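Local structure of catalase (Bacillus pumilus, 4QOL) at residues I187-A192 / G223-S228; P105-D110 / E234-D239; T97-K102 / H148-D153; A439-L444 / E468-R473. The protein breaks down hydrogen peroxide to water and oxygen at a haem, and also shows peroxidase-like reactivity toward phenolic substrates. All coordinates share one frame; numbering follows the deposited sequence.

Interaction 1: I187-A192 / G223-S228; sequences IPANYA and GIRNLS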
loop_
_atom_site.group_PDB
_atom_site.type_symbol
_atom_site.label_atom_id
_atom_site.label_comp_id
_atom_site.label_asym_id
_atom_site.label_seq_id
_atom_site.Cartn_x
_atom_site.Cartn_y
_atom_site.Cartn_z
ATOM N N ILE A 187 -28.039 -23.187 4.266
ATOM C CA ILE A 187 -28.486 -21.917 4.770
ATOM C C ILE A 187 -28.850 -22.034 6.247
ATOM O O ILE A 187 -30.025 -22.194 6.602
ATOM C CB ILE A 187 -29.689 -21.338 4.000
ATOM C CG1 ILE A 187 -29.520 -21.516 2.490
ATOM C CG2 ILE A 187 -29.849 -19.857 4.382
ATOM C CD1 ILE A 187 -30.665 -21.004 1.659
ATOM N N PRO A 188 -27.861 -21.959 7.148
ATOM C CA PRO A 188 -28.161 -21.846 8.554
ATOM C C PRO A 188 -29.125 -20.707 8.900
ATOM O O PRO A 188 -29.091 -19.685 8.261
ATOM C CB PRO A 188 -26.766 -21.637 9.219
ATOM C CG PRO A 188 -25.821 -22.266 8.222
ATOM C CD PRO A 188 -26.423 -21.880 6.869
ATOM N N ALA A 189 -29.949 -20.895 9.960
ATOM C CA ALA A 189 -30.915 -19.868 10.293
ATOM C C ALA A 189 -30.233 -18.586 10.752
ATOM O O ALA A 189 -30.795 -17.449 10.585
ATOM C CB ALA A 189 -31.886 -20.364 11.344
ATOM N N ASN A 190 -29.104 -18.768 11.424
ATOM C CA ASN A 190 -28.286 -17.678 11.909
ATOM C C ASN A 190 -26.930 -18.305 12.416
ATOM O O ASN A 190 -26.699 -19.473 12.223
ATOM C CB ASN A 190 -29.034 -16.918 13.027
ATOM C CG ASN A 190 -29.452 -17.825 14.161
ATOM O OD1 ASN A 190 -28.608 -18.456 14.801
ATOM N ND2 ASN A 190 -30.783 -17.898 14.451
ATOM N N TYR A 191 -26.050 -17.494 12.975
ATOM C CA TYR A 191 -24.751 -17.991 13.376
ATOM C C TYR A 191 -24.775 -18.759 14.696
ATOM O O TYR A 191 -23.884 -19.530 14.953
ATOM C CB TYR A 191 -23.756 -16.822 13.498
ATOM C CG TYR A 191 -23.440 -16.069 12.223
ATOM C CD1 TYR A 191 -23.146 -16.741 11.036
ATOM C CD2 TYR A 191 -23.427 -14.679 12.206
ATOM C CE1 TYR A 191 -22.818 -16.045 9.876
ATOM C CE2 TYR A 191 -23.112 -13.967 11.082
ATOM C CZ TYR A 191 -22.823 -14.638 9.889
ATOM O OH TYR A 191 -22.525 -13.917 8.770
ATOM N N ALA A 192 -25.821 -18.563 15.520
ATOM C CA ALA A 192 -25.912 -19.237 16.842
ATOM C C ALA A 192 -26.452 -20.661 16.737
ATOM O O ALA A 192 -25.990 -21.576 17.408
ATOM C CB ALA A 192 -26.793 -18.434 17.788
ATOM N N GLY A 223 -28.981 -25.453 19.423
ATOM C CA GLY A 223 -29.440 -26.450 18.459
ATOM C C GLY A 223 -29.055 -26.035 17.085
ATOM O O GLY A 223 -28.804 -24.849 16.868
ATOM N N ILE A 224 -29.050 -26.973 16.138
ATOM C CA ILE A 224 -28.872 -26.667 14.741
ATOM C C ILE A 224 -30.214 -26.344 14.085
ATOM O O ILE A 224 -31.155 -27.143 14.173
ATOM C CB ILE A 224 -28.211 -27.851 14.014
ATOM C CG1 ILE A 224 -26.777 -27.995 14.507
ATOM C CG2 ILE A 224 -28.299 -27.695 12.481
ATOM C CD1 ILE A 224 -26.116 -29.317 14.200
ATOM N N ARG A 225 -30.335 -25.197 13.431
ATOM C CA ARG A 225 -31.543 -24.867 12.649
ATOM C C ARG A 225 -31.241 -24.231 11.347
ATOM O O ARG A 225 -30.303 -23.427 11.261
ATOM C CB ARG A 225 -32.454 -23.909 13.421
ATOM C CG ARG A 225 -33.807 -23.732 12.799
ATOM C CD ARG A 225 -34.779 -23.034 13.747
ATOM N NE ARG A 225 -34.348 -21.704 14.175
ATOM C CZ ARG A 225 -34.622 -20.549 13.555
ATOM N NH1 ARG A 225 -35.303 -20.496 12.414
ATOM N NH2 ARG A 225 -34.146 -19.422 14.047
ATOM N N ASN A 226 -31.961 -24.629 10.308
ATOM C CA ASN A 226 -31.657 -24.314 8.947
ATOM C C ASN A 226 -32.869 -23.600 8.295
ATOM O O ASN A 226 -33.990 -23.616 8.824
ATOM C CB ASN A 226 -31.317 -25.547 8.135
ATOM C CG ASN A 226 -30.184 -26.350 8.719
ATOM O OD1 ASN A 226 -30.278 -27.594 8.870
ATOM N ND2 ASN A 226 -29.173 -25.660 9.156
ATOM N N LEU A 227 -32.626 -23.018 7.124
ATOM C CA LEU A 227 -33.670 -22.378 6.324
ATOM C C LEU A 227 -33.858 -23.067 4.988
ATOM O O LEU A 227 -32.885 -23.351 4.267
ATOM C CB LEU A 227 -33.371 -20.889 6.036
ATOM C CG LEU A 227 -33.006 -20.029 7.246
ATOM C CD1 LEU A 227 -32.593 -18.626 6.846
ATOM C CD2 LEU A 227 -34.152 -19.973 8.236
ATOM N N SER A 228 -35.145 -23.296 4.632
ATOM C CA SER A 228 -35.471 -23.675 3.250
ATOM C C SER A 228 -35.200 -22.504 2.311
ATOM O O SER A 228 -35.046 -21.375 2.755
ATOM C CB SER A 228 -36.949 -24.089 3.141
ATOM O OG SER A 228 -37.772 -22.930 3.351
#

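Interaction 2: P105-D110 / E234-D239; sequences PETLRD and EIQAND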
loop_
_atom_site.group_PDB
_atom_site.type_symbol
_atom_site.label_atom_id
_atom_site.label_comp_id
_atom_site.label_asym_id
_atom_site.label_seq_id
_atom_site.Cartn_x
_atom_site.Cartn_y
_atom_site.Cartn_z
ATOM N N PRO A 105 -26.071 -10.367 1.423
ATOM C CA PRO A 105 -27.020 -10.938 2.378
ATOM C C PRO A 105 -26.527 -12.217 3.082
ATOM O O PRO A 105 -25.737 -12.998 2.553
ATOM C CB PRO A 105 -28.231 -11.279 1.518
ATOM C CG PRO A 105 -28.068 -10.396 0.329
ATOM C CD PRO A 105 -26.629 -10.332 0.061
ATOM N N GLU A 106 -27.064 -12.427 4.273
ATOM C CA GLU A 106 -26.676 -13.579 5.105
ATOM C C GLU A 106 -27.699 -14.741 4.970
ATOM O O GLU A 106 -27.657 -15.735 5.695
ATOM C CB GLU A 106 -26.469 -13.138 6.545
ATOM C CG GLU A 106 -25.176 -12.324 6.739
ATOM C CD GLU A 106 -25.030 -11.735 8.134
ATOM O OE1 GLU A 106 -26.092 -11.234 8.644
ATOM O OE2 GLU A 106 -23.884 -11.668 8.660
ATOM N N THR A 107 -28.530 -14.617 3.949
ATOM C CA THR A 107 -29.522 -15.623 3.541
ATOM C C THR A 107 -29.124 -16.462 2.330
ATOM O O THR A 107 -29.948 -17.233 1.843
ATOM C CB THR A 107 -30.818 -14.882 3.170
ATOM O OG1 THR A 107 -30.511 -13.748 2.407
ATOM C CG2 THR A 107 -31.551 -14.403 4.419
ATOM N N LEU A 108 -27.913 -16.238 1.787
ATOM C CA LEU A 108 -27.439 -17.017 0.676
ATOM C C LEU A 108 -26.945 -18.398 1.078
ATOM O O LEU A 108 -26.534 -18.593 2.201
ATOM C CB LEU A 108 -26.314 -16.274 -0.020
ATOM C CG LEU A 108 -26.545 -14.803 -0.383
ATOM C CD1 LEU A 108 -25.374 -14.177 -1.139
ATOM C CD2 LEU A 108 -27.820 -14.656 -1.244
ATOM N N ARG A 109 -26.947 -19.322 0.112
ATOM C CA ARG A 109 -26.414 -20.649 0.334
ATOM C C ARG A 109 -24.903 -20.550 0.368
ATOM O O ARG A 109 -24.317 -19.908 -0.520
ATOM C CB ARG A 109 -26.891 -21.591 -0.779
ATOM C CG ARG A 109 -26.411 -23.025 -0.583
ATOM C CD ARG A 109 -27.036 -24.028 -1.553
ATOM N NE ARG A 109 -28.501 -23.939 -1.573
ATOM C CZ ARG A 109 -29.301 -24.399 -0.632
ATOM N NH1 ARG A 109 -28.846 -25.168 0.380
ATOM N NH2 ARG A 109 -30.556 -24.121 -0.708
ATOM N N ASP A 110 -24.273 -21.160 1.350
ATOM C CA ASP A 110 -22.785 -21.080 1.485
ATOM C C ASP A 110 -22.440 -21.896 2.712
ATOM O O ASP A 110 -23.201 -21.884 3.673
ATOM C CB ASP A 110 -22.329 -19.614 1.742
ATOM C CG ASP A 110 -21.372 -19.032 0.674
ATOM O OD1 ASP A 110 -20.949 -19.712 -0.296
ATOM O OD2 ASP A 110 -21.171 -17.744 0.707
ATOM N N GLU A 234 -37.876 -15.189 2.331
ATOM C CA GLU A 234 -38.748 -14.380 3.190
ATOM C C GLU A 234 -37.920 -13.457 4.118
ATOM O O GLU A 234 -38.263 -12.297 4.323
ATOM C CB GLU A 234 -39.666 -15.306 4.044
ATOM C CG GLU A 234 -40.654 -16.135 3.216
ATOM C CD GLU A 234 -41.472 -17.170 4.019
ATOM O OE1 GLU A 234 -42.354 -17.860 3.402
ATOM O OE2 GLU A 234 -41.191 -17.349 5.247
ATOM N N ILE A 235 -36.827 -13.974 4.677
ATOM C CA ILE A 235 -35.944 -13.160 5.502
ATOM C C ILE A 235 -35.243 -12.152 4.637
ATOM O O ILE A 235 -35.201 -10.970 4.993
ATOM C CB ILE A 235 -34.925 -14.061 6.334
ATOM C CG1 ILE A 235 -35.716 -14.872 7.377
ATOM C CG2 ILE A 235 -33.898 -13.218 7.077
ATOM C CD1 ILE A 235 -35.003 -16.098 7.877
ATOM N N GLN A 236 -34.709 -12.580 3.486
ATOM C CA GLN A 236 -33.966 -11.672 2.622
ATOM C C GLN A 236 -34.773 -10.468 2.141
ATOM O O GLN A 236 -34.209 -9.357 2.028
ATOM C CB GLN A 236 -33.418 -12.433 1.408
ATOM C CG GLN A 236 -32.399 -11.639 0.594
ATOM C CD GLN A 236 -31.767 -12.498 -0.479
ATOM O OE1 GLN A 236 -31.110 -13.495 -0.155
ATOM N NE2 GLN A 236 -31.913 -12.124 -1.754
ATOM N N ALA A 237 -36.089 -10.627 1.985
ATOM C CA ALA A 237 -36.954 -9.526 1.613
ATOM C C ALA A 237 -36.820 -8.306 2.499
ATOM O O ALA A 237 -36.959 -7.186 2.011
ATOM C CB ALA A 237 -38.421 -9.952 1.573
ATOM N N ASN A 238 -36.607 -8.539 3.808
ATOM C CA ASN A 238 -36.614 -7.465 4.782
ATOM C C ASN A 238 -35.341 -7.257 5.574
ATOM O O ASN A 238 -35.252 -6.277 6.336
ATOM C CB ASN A 238 -37.723 -7.681 5.801
ATOM C CG ASN A 238 -39.104 -7.640 5.171
ATOM O OD1 ASN A 238 -39.434 -6.736 4.409
ATOM N ND2 ASN A 238 -39.894 -8.639 5.472
ATOM N N ASP A 239 -34.385 -8.163 5.456
ATOM C CA ASP A 239 -33.115 -7.959 6.176
ATOM C C ASP A 239 -32.014 -8.716 5.449
ATOM O O ASP A 239 -32.079 -9.915 5.313
ATOM C CB ASP A 239 -33.257 -8.433 7.596
ATOM C CG ASP A 239 -32.134 -7.966 8.515
ATOM O OD1 ASP A 239 -31.162 -7.299 8.050
ATOM O OD2 ASP A 239 -32.251 -8.249 9.736
HETATM O O HOH W 1 -29.689 -11.548 5.923
#

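Interaction 3: T97-K102 / H148-D153; sequences TVIHPK and HSLKPD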
loop_
_atom_site.group_PDB
_atom_site.type_symbol
_atom_site.label_atom_id
_atom_site.label_comp_id
_atom_site.label_asym_id
_atom_site.label_seq_id
_atom_site.Cartn_x
_atom_site.Cartn_y
_atom_site.Cartn_z
ATOM N N THR A 97 -20.233 -15.685 6.030
ATOM C CA THR A 97 -20.458 -16.431 4.795
ATOM C C THR A 97 -19.180 -16.579 4.041
ATOM O O THR A 97 -18.098 -16.339 4.611
ATOM C CB THR A 97 -21.567 -15.725 3.926
ATOM O OG1 THR A 97 -21.135 -14.445 3.525
ATOM C CG2 THR A 97 -22.927 -15.587 4.736
ATOM N N VAL A 98 -19.203 -16.986 2.783
ATOM C CA VAL A 98 -17.988 -17.275 2.039
ATOM C C VAL A 98 -17.749 -16.446 0.787
ATOM O O VAL A 98 -16.700 -15.810 0.662
ATOM C CB VAL A 98 -17.851 -18.776 1.664
ATOM C CG1 VAL A 98 -16.535 -18.992 0.871
ATOM C CG2 VAL A 98 -17.923 -19.614 2.908
ATOM N N ILE A 99 -18.685 -16.457 -0.152
ATOM C CA ILE A 99 -18.393 -16.081 -1.519
ATOM C C ILE A 99 -18.625 -14.585 -1.780
ATOM O O ILE A 99 -17.818 -13.953 -2.420
ATOM C CB ILE A 99 -19.166 -16.950 -2.501
ATOM C CG1 ILE A 99 -18.551 -18.362 -2.492
ATOM C CG2 ILE A 99 -19.196 -16.366 -3.924
ATOM C CD1 ILE A 99 -17.090 -18.501 -2.967
ATOM N N HIS A 100 -19.717 -14.047 -1.310
ATOM C CA HIS A 100 -20.100 -12.712 -1.809
ATOM C C HIS A 100 -19.429 -11.632 -0.938
ATOM O O HIS A 100 -18.871 -11.930 0.108
ATOM C CB HIS A 100 -21.604 -12.527 -1.920
ATOM C CG HIS A 100 -22.218 -13.314 -3.036
ATOM N ND1 HIS A 100 -22.384 -12.825 -4.311
ATOM C CD2 HIS A 100 -22.580 -14.617 -3.076
ATOM C CE1 HIS A 100 -22.948 -13.758 -5.059
ATOM N NE2 HIS A 100 -23.061 -14.857 -4.348
ATOM N N PRO A 101 -19.386 -10.356 -1.409
ATOM C CA PRO A 101 -18.622 -9.317 -0.719
ATOM C C PRO A 101 -19.219 -8.862 0.608
ATOM O O PRO A 101 -20.282 -9.340 1.034
ATOM C CB PRO A 101 -18.611 -8.134 -1.736
ATOM C CG PRO A 101 -18.831 -8.765 -3.052
ATOM C CD PRO A 101 -19.745 -9.910 -2.780
ATOM N N LYS A 102 -18.557 -7.896 1.241
ATOM C CA LYS A 102 -19.128 -7.141 2.365
ATOM C C LYS A 102 -20.467 -6.572 1.921
ATOM O O LYS A 102 -20.650 -6.187 0.784
ATOM C CB LYS A 102 -18.179 -5.999 2.769
ATOM C CG LYS A 102 -16.969 -6.447 3.598
ATOM C CD LYS A 102 -16.113 -5.226 3.912
ATOM C CE LYS A 102 -16.828 -4.244 4.808
ATOM N NZ LYS A 102 -17.015 -4.795 6.188
ATOM N N HIS A 148 -12.820 -18.927 -7.829
ATOM C CA HIS A 148 -13.163 -18.179 -9.027
ATOM C C HIS A 148 -14.428 -18.753 -9.703
ATOM O O HIS A 148 -15.212 -17.954 -10.288
ATOM C CB HIS A 148 -12.013 -18.207 -10.009
ATOM C CG HIS A 148 -10.835 -17.342 -9.649
ATOM N ND1 HIS A 148 -9.756 -17.214 -10.470
ATOM C CD2 HIS A 148 -10.562 -16.596 -8.547
ATOM C CE1 HIS A 148 -8.898 -16.353 -9.936
ATOM N NE2 HIS A 148 -9.375 -15.968 -8.783
ATOM N N SER A 149 -14.627 -20.085 -9.644
ATOM C CA SER A 149 -15.857 -20.675 -10.267
ATOM C C SER A 149 -17.114 -20.299 -9.517
ATOM O O SER A 149 -18.152 -20.095 -10.120
ATOM C CB SER A 149 -15.707 -22.204 -10.393
ATOM O OG SER A 149 -16.029 -22.851 -9.185
ATOM N N LEU A 150 -17.008 -20.096 -8.202
ATOM C CA LEU A 150 -18.140 -19.823 -7.299
ATOM C C LEU A 150 -18.467 -18.357 -7.228
ATOM O O LEU A 150 -19.630 -17.944 -7.091
ATOM C CB LEU A 150 -17.857 -20.302 -5.896
ATOM C CG LEU A 150 -17.954 -21.833 -5.734
ATOM C CD1 LEU A 150 -17.124 -22.285 -4.499
ATOM C CD2 LEU A 150 -19.384 -22.278 -5.570
ATOM N N LYS A 151 -17.430 -17.542 -7.350
ATOM C CA LYS A 151 -17.548 -16.110 -7.287
ATOM C C LYS A 151 -18.330 -15.592 -8.460
ATOM O O LYS A 151 -18.383 -16.179 -9.561
ATOM C CB LYS A 151 -16.169 -15.417 -7.304
ATOM C CG LYS A 151 -15.352 -15.487 -5.970
ATOM C CD LYS A 151 -15.678 -14.382 -5.041
ATOM C CE LYS A 151 -14.995 -14.474 -3.695
ATOM N NZ LYS A 151 -15.213 -13.202 -2.915
ATOM N N PRO A 152 -18.937 -14.408 -8.285
ATOM C CA PRO A 152 -19.527 -13.734 -9.422
ATOM C C PRO A 152 -18.655 -13.792 -10.688
ATOM O O PRO A 152 -17.455 -13.598 -10.620
ATOM C CB PRO A 152 -19.741 -12.299 -8.890
ATOM C CG PRO A 152 -20.102 -12.560 -7.430
ATOM C CD PRO A 152 -19.136 -13.672 -7.034
ATOM N N ASP A 153 -19.316 -14.040 -11.831
ATOM C CA ASP A 153 -18.675 -14.068 -13.143
ATOM C C ASP A 153 -17.846 -12.799 -13.299
ATOM O O ASP A 153 -18.320 -11.681 -12.934
ATOM C CB ASP A 153 -19.760 -14.272 -14.203
ATOM C CG ASP A 153 -19.279 -14.221 -15.624
ATOM O OD1 ASP A 153 -18.765 -13.185 -16.040
ATOM O OD2 ASP A 153 -19.560 -15.152 -16.425
HETATM O O HOH W 2 -16.133 -13.114 0.259
#

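Interaction 4: A439-L444 / E468-R473; sequences ALIKNL and EDYGQR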
loop_
_atom_site.group_PDB
_atom_site.type_symbol
_atom_site.label_atom_id
_atom_site.label_comp_id
_atom_site.label_asym_id
_atom_site.label_seq_id
_atom_site.Cartn_x
_atom_site.Cartn_y
_atom_site.Cartn_z
ATOM N N ALA A 439 -35.744 -32.164 0.164
ATOM C CA ALA A 439 -35.240 -30.786 0.168
ATOM C C ALA A 439 -33.902 -30.718 -0.658
ATOM O O ALA A 439 -33.666 -29.800 -1.428
ATOM C CB ALA A 439 -35.055 -30.309 1.595
ATOM N N LEU A 440 -33.040 -31.693 -0.457
ATOM C CA LEU A 440 -31.771 -31.797 -1.190
ATOM C C LEU A 440 -32.062 -31.811 -2.685
ATOM O O LEU A 440 -31.432 -31.091 -3.468
ATOM C CB LEU A 440 -31.049 -33.094 -0.828
ATOM C CG LEU A 440 -29.782 -33.485 -1.598
ATOM C CD1 LEU A 440 -28.646 -32.448 -1.518
ATOM C CD2 LEU A 440 -29.268 -34.796 -1.101
ATOM N N ILE A 441 -32.983 -32.684 -3.096
ATOM C CA ILE A 441 -33.256 -32.823 -4.540
ATOM C C ILE A 441 -33.868 -31.521 -5.088
ATOM O O ILE A 441 -33.513 -31.068 -6.165
ATOM C CB ILE A 441 -34.208 -34.024 -4.815
ATOM C CG1 ILE A 441 -33.531 -35.343 -4.432
ATOM C CG2 ILE A 441 -34.657 -34.036 -6.266
ATOM C CD1 ILE A 441 -32.257 -35.640 -5.218
ATOM N N LYS A 442 -34.747 -30.913 -4.321
ATOM C CA LYS A 442 -35.351 -29.620 -4.683
ATOM C C LYS A 442 -34.275 -28.514 -4.848
ATOM O O LYS A 442 -34.273 -27.758 -5.792
ATOM C CB LYS A 442 -36.308 -29.237 -3.553
ATOM C CG LYS A 442 -36.937 -27.858 -3.677
ATOM C CD LYS A 442 -37.651 -27.498 -2.383
ATOM C CE LYS A 442 -38.638 -26.358 -2.617
ATOM N NZ LYS A 442 -37.945 -25.042 -2.743
ATOM N N ASN A 443 -33.338 -28.465 -3.886
ATOM C CA ASN A 443 -32.305 -27.390 -3.885
ATOM C C ASN A 443 -31.307 -27.586 -5.017
ATOM O O ASN A 443 -30.958 -26.655 -5.727
ATOM C CB ASN A 443 -31.564 -27.402 -2.565
ATOM C CG ASN A 443 -32.433 -27.035 -1.387
ATOM O OD1 ASN A 443 -33.467 -26.388 -1.539
ATOM N ND2 ASN A 443 -31.971 -27.390 -0.175
ATOM N N LEU A 444 -30.947 -28.850 -5.265
ATOM C CA LEU A 444 -30.094 -29.187 -6.418
ATOM C C LEU A 444 -30.749 -28.902 -7.736
ATOM O O LEU A 444 -30.149 -28.363 -8.634
ATOM C CB LEU A 444 -29.646 -30.646 -6.376
ATOM C CG LEU A 444 -28.584 -31.007 -5.333
ATOM C CD1 LEU A 444 -28.484 -32.510 -5.245
ATOM C CD2 LEU A 444 -27.211 -30.426 -5.660
ATOM N N GLU A 468 -27.618 -44.664 -6.179
ATOM C CA GLU A 468 -28.447 -44.730 -7.410
ATOM C C GLU A 468 -29.787 -44.042 -7.258
ATOM O O GLU A 468 -30.254 -43.481 -8.231
ATOM C CB GLU A 468 -28.760 -46.159 -7.906
ATOM C CG GLU A 468 -29.251 -47.194 -6.888
ATOM C CD GLU A 468 -29.539 -48.565 -7.537
ATOM O OE1 GLU A 468 -29.778 -48.622 -8.775
ATOM O OE2 GLU A 468 -29.538 -49.600 -6.822
ATOM N N ASP A 469 -30.392 -44.090 -6.061
ATOM C CA ASP A 469 -31.656 -43.404 -5.794
ATOM C C ASP A 469 -31.484 -41.856 -5.846
ATOM O O ASP A 469 -32.266 -41.158 -6.489
ATOM C CB ASP A 469 -32.226 -43.817 -4.429
ATOM C CG ASP A 469 -33.601 -43.184 -4.127
ATOM O OD1 ASP A 469 -34.606 -43.484 -4.861
ATOM O OD2 ASP A 469 -33.734 -42.408 -3.129
ATOM N N TYR A 470 -30.416 -41.372 -5.190
ATOM C CA TYR A 470 -30.016 -39.964 -5.247
ATOM C C TYR A 470 -29.946 -39.520 -6.697
ATOM O O TYR A 470 -30.607 -38.560 -7.092
ATOM C CB TYR A 470 -28.662 -39.910 -4.526
ATOM C CG TYR A 470 -27.998 -38.534 -4.269
ATOM C CD1 TYR A 470 -28.626 -37.333 -4.569
ATOM C CD2 TYR A 470 -26.754 -38.488 -3.628
ATOM C CE1 TYR A 470 -28.019 -36.138 -4.327
ATOM C CE2 TYR A 470 -26.145 -37.284 -3.362
ATOM C CZ TYR A 470 -26.780 -36.109 -3.701
ATOM O OH TYR A 470 -26.165 -34.891 -3.375
ATOM N N GLY A 471 -29.100 -40.172 -7.490
ATOM C CA GLY A 471 -28.919 -39.754 -8.896
ATOM C C GLY A 471 -30.144 -39.861 -9.758
ATOM O O GLY A 471 -30.450 -38.953 -10.540
ATOM N N GLN A 472 -30.887 -40.974 -9.597
ATOM C CA GLN A 472 -32.139 -41.144 -10.379
ATOM C C GLN A 472 -33.219 -40.117 -10.040
ATOM O O GLN A 472 -33.868 -39.602 -10.959
ATOM C CB GLN A 472 -32.667 -42.588 -10.193
ATOM C CG GLN A 472 -33.848 -42.874 -11.128
ATOM C CD GLN A 472 -33.418 -42.879 -12.583
ATOM O OE1 GLN A 472 -32.638 -43.755 -13.001
ATOM N NE2 GLN A 472 -33.952 -41.952 -13.378
ATOM N N ARG A 473 -33.413 -39.819 -8.756
ATOM C CA ARG A 473 -34.334 -38.803 -8.297
ATOM C C ARG A 473 -33.981 -37.453 -8.871
ATOM O O ARG A 473 -34.856 -36.685 -9.280
ATOM C CB ARG A 473 -34.393 -38.729 -6.758
ATOM C CG ARG A 473 -35.197 -39.864 -6.158
ATOM C CD ARG A 473 -35.178 -39.942 -4.642
ATOM N NE ARG A 473 -35.969 -38.909 -4.016
ATOM C CZ ARG A 473 -36.454 -38.984 -2.775
ATOM N NH1 ARG A 473 -36.225 -40.021 -2.004
ATOM N NH2 ARG A 473 -37.148 -37.972 -2.290
#

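Interaction 1: I187-A192 / G223-S228
The R225 guanidinium carries the methyl of A189 on one face, with A189 CB 3.4 Å above the plane and over its centre. The N190 amide meets the same group obliquely, the two planes 70° apart. Polar ties go to E193, which pairs with R225 NE and also accepts from N190 ND2, so one carboxylate steadies both flat groups. An alanine suits position 189, being small enough for the cation to lie flat on it. Beneath this, the backbones run antiparallel. L227 N donates to I187 O at 2.8 Å, almost along the C=O axis, and A189 N donates to R225 O at 2.9 Å from above the carbonyl plane. P188 and N226 form the non-hydrogen-bonded pair between, their CA atoms 4.3 Å apart, a place where proline's missing N-H costs the bridge no bond. L227 points toward the other segment, setting CD1 3.9 Å from I187 CG2 and CG 3.7 Å from A189 CA. An alanine at L227 would remove CG and both methyls, and would probably loosen the packing on I187 and A189. The whole is a single antiparallel beta bridge joining two loops within the catalase fold, the second leading into helix 229-236.

Interaction 2: P105-D110 / E234-D239
T107 turns its hydroxyl into the crowded position between backbone N and carbonyl carbon (chi1 43°), while Q236 sends CG anti to its backbone N and runs on extended, so that the two polar ends meet. The contact joins two parts of the catalase fold, the loop linking strands 88-96 and 113-120 and the C-terminal part of helix 229-236, beside a second subunit. T107 OG1 donates to Q236 OE1 at 2.6 Å, lying in the carbonyl plane on a lone pair. Glutamine fits because its amide works at both ends: OE1 accepts the threonine's hydrogen bond, while NE2 donates to the backbone O of Q236 in the second subunit. Around OE1 sit carbons of the loop, L108 CD2 at 3.7 Å and P105 CB at 4.0 Å; both residues also pack on F240 of that subunit. The other branch of T107 is apolar, and its CG2 rests 3.7 Å from I235 CG2, which is why a beta-branched residue with one hydroxyl and one methyl serves here. A valine at T107 would remove OG1, and would probably cost OE1 this hydrogen bond and slacken the hold on the amide. Farther along, where the chain turns out of the helix, a water accepts from E106 N at 3.2 Å and donates to D239 O at 3.0 Å.

Interaction 3: T97-K102 / H148-D153
The loop T97-K102 has neither helix nor strand character, whereas H148-D153 begins as the last turn of helix 143-150 and straightens at K151, the first residue to leave helical angles (psi 156°). They come closest at I99 and K151, whose CA atoms are 5.8 Å apart. Within the catalase fold this fastens the connection between strands 88-96 and 113-120 to the end of a helix. I99 points toward the helix end and carries the apolar part: CD1 presses on L150 CB at 3.5 Å, the two side chains crossing at about a right angle, and CG2 lies 3.6 Å from L150 O. A branched residue suits this place because its second branch, CG2, also lies over one face of the H100 ring, toward its rim. P152, rigid just beyond the helix, approaches that ring obliquely and sets CD 4.1 Å from I99 CG2. L150 in turn packs on Y164 and M168 of helix 161-169. K151 bends at chi2 (-87°) and then runs extended, bringing its ammonium to the loop backbone, a reach that suits lysine's long, flexible chain. K151 NZ also donates to V55 O, so two carbonyls would probably help to offset the like charge of R50 of a second subunit close by. Its bond across the contact runs from K151 NZ to I99 O, 2.8 Å long and in the carbonyl plane.

Interaction 4: A439-L444 / E468-R473
Y470 lays its ring between the helices so that the side chains of helix 439-444 come at it from different directions. With CG anti to the backbone N (chi1 -174°), the ring is carried toward the partner helix. L444 and L440 each cross it at about a right angle: L444 CD1 touches the edge in the ring plane, 3.8 Å from Y470 CE1, while L440 CD2 comes in obliquely, 3.7 Å from the same atom. I441 crosses obliquely, its CD1 near the ring plane at the edge and also 3.8 Å from Y470 O. Leucine and isoleucine suit these places, since their branched ends pack against the ring, with no hydrogen bond between the segments. The hydroxyl finds its partner elsewhere, in T179 OG1. One turn on, R473 crosses I441 at about a right angle and contributes its aliphatic base, CB lying 4.1 Å from I441 CD1. Its chain bends at chi3 and takes the guanidinium to E434, with a long salt bridge back to D469 at its edge. The axes of the two segments pass 10.7 Å apart at 42°, nearer parallel than antiparallel. This is apolar helix packing in the C-terminal helical region of the catalase. Y429 of helix 423-431 stacks on Y470, F463 of helix 453-466 meets the same ring, and K442, on helix 434-448, forms a salt bridge with E230 of helix 229-236.

Overall arrangement
All four contacts are largely buried; interaction 3 lies nearest the chain's centre, about 14 Å centre to centre, and interaction 4 farthest, about 28 Å. Interaction 1 rests on backbone bonds between loops, interaction 2 on one side-chain bond beside a second subunit, interaction 3 on a lysine reaching a backbone carbonyl, and interaction 4 on apolar helix packing. Interactions 2 and 3 share the connection between strands 88-96 and 113-120, where D110 OD2 probably accepts from V98 N and I99 N, and both meet another subunit. Interactions 1 and 2 use the loop before and the end of helix 229-236, and Y191 OH probably bonds to E106 OE2. R109 packs on N443, linking interactions 2 and 4.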